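Local coordinates for protein aminotransferase class-III (Sphaerobacter thermophilus DSM 20745, PDB 6K8H) that belongs to the class-III aminotransferase family (omega-transaminases) and binds (5-hydroxy-4,6-dimethylpyridin-3-yl)methyl dihydrogen phosphate in its pocket, at residues 229-232 against 233-236. Numbering follows the deposited sequence.
Sequences GLYP and AEPA
Tyr-231 and Glu-234, three residues apart, meet at the ends of their side chains beside a backbone that stays extended from one to the other (psi 121° to 158°) and turns helical at Pro-235. Both side chains project to the same side of this strand-like run, and Tyr-231 OH donates to Glu-234 OE2 at 2.5 Å, a separation consistent with a strong bond to a charged carboxylate. The acceptor is the anti lone pair of OE2, directed away from OE1. OE2 also lies close to the tyrosine ring plane, at the ring edge, 3.6 Å from Tyr-231 CE2, while the carboxylate itself is turned 70° from the ring. With chi1 at -180°, Tyr-231 CG stands opposite the backbone N, which carries the ring toward the Glu-234 side; the Glu-234 chain runs extended past CG to bring its carboxylate to the hydroxyl. Glu-234 CG comes within 4.0 Å of Tyr-231 CE2, adding a carbon contact beside the polar one. Asn-200 bridges Pro-232 O and Glu-234 N, its ND2 giving to the carbonyl and its OD1 receiving the amide. Ala-384 touches both side chains. Glu-234 is the N-cap residue of helix 235-248, so the pairing lies at the helix entry in the connection between parallel strands 216-221 and 251-255, a beta-alpha-beta crossover of the large mixed sheet in the aminotransferase fold.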
loop_
_atom_site.group_PDB
_atom_site.type_symbol
_atom_site.label_atom_id
_atom_site.label_comp_id
_atom_site.label_asym_id
_atom_site.label_seq_id
_atom_site.Cartn_x
_atom_site.Cartn_y
_atom_site.Cartn_z
ATOM N N GLY B 229 23.060 -0.611 10.502
ATOM C CA GLY B 229 23.639 0.236 11.525
ATOM C C GLY B 229 23.639 1.725 11.250
ATOM O O GLY B 229 24.338 2.464 11.957
ATOM N N LEU B 230 22.895 2.197 10.246
ATOM C CA LEU B 230 22.821 3.638 9.945
ATOM C C LEU B 230 24.210 4.209 9.677
ATOM O O LEU B 230 24.574 5.281 10.163
ATOM C CB LEU B 230 22.127 4.426 11.070
ATOM C CG LEU B 230 21.462 5.751 10.681
ATOM C CD1 LEU B 230 20.268 5.474 9.754
ATOM C CD2 LEU B 230 21.011 6.543 11.885
ATOM N N TYR B 231 24.991 3.490 8.890
ATOM C CA TYR B 231 26.248 4.019 8.389
ATOM C C TYR B 231 26.096 4.244 6.893
ATOM O O TYR B 231 25.808 3.288 6.159
ATOM C CB TYR B 231 27.406 3.067 8.684
ATOM C CG TYR B 231 28.730 3.578 8.195
ATOM C CD1 TYR B 231 29.422 4.557 8.894
ATOM C CD2 TYR B 231 29.280 3.098 7.017
ATOM C CE1 TYR B 231 30.639 5.029 8.434
ATOM C CE2 TYR B 231 30.482 3.557 6.555
ATOM C CZ TYR B 231 31.160 4.522 7.262
ATOM O OH TYR B 231 32.366 4.971 6.780
ATOM N N PRO B 232 26.270 5.473 6.410
ATOM C CA PRO B 232 25.884 5.799 5.033
ATOM C C PRO B 232 26.802 5.182 3.989
ATOM O O PRO B 232 27.948 4.807 4.254
ATOM C CB PRO B 232 25.972 7.329 4.988
ATOM C CG PRO B 232 26.040 7.779 6.419
ATOM C CD PRO B 232 26.654 6.663 7.186
ATOM N N ALA B 233 26.254 5.060 2.777
ATOM C CA ALA B 233 27.072 4.767 1.608
ATOM C C ALA B 233 28.191 5.797 1.504
ATOM O O ALA B 233 27.948 7.009 1.571
ATOM C CB ALA B 233 26.203 4.779 0.342
ATOM N N GLU B 234 29.434 5.304 1.380
ATOM C CA GLU B 234 30.576 6.204 1.337
ATOM C C GLU B 234 30.659 6.886 -0.032
ATOM O O GLU B 234 30.245 6.312 -1.045
ATOM C CB GLU B 234 31.863 5.438 1.660
ATOM C CG GLU B 234 31.913 5.005 3.133
ATOM C CD GLU B 234 33.107 4.119 3.498
ATOM O OE1 GLU B 234 33.676 3.449 2.604
ATOM O OE2 GLU B 234 33.466 4.082 4.703
ATOM N N PRO B 235 31.174 8.121 -0.078
ATOM C CA PRO B 235 31.052 8.918 -1.318
ATOM C C PRO B 235 31.691 8.278 -2.541
ATOM O O PRO B 235 31.055 8.250 -3.609
ATOM C CB PRO B 235 31.729 10.247 -0.944
ATOM C CG PRO B 235 31.571 10.343 0.554
ATOM C CD PRO B 235 31.660 8.925 1.064
ATOM N N ALA B 236 32.907 7.733 -2.420
ATOM C CA ALA B 236 33.547 7.094 -3.571
ATOM C C ALA B 236 32.736 5.899 -4.071
ATOM O O ALA B 236 32.576 5.709 -5.286
ATOM C CB ALA B 236 34.967 6.656 -3.207
#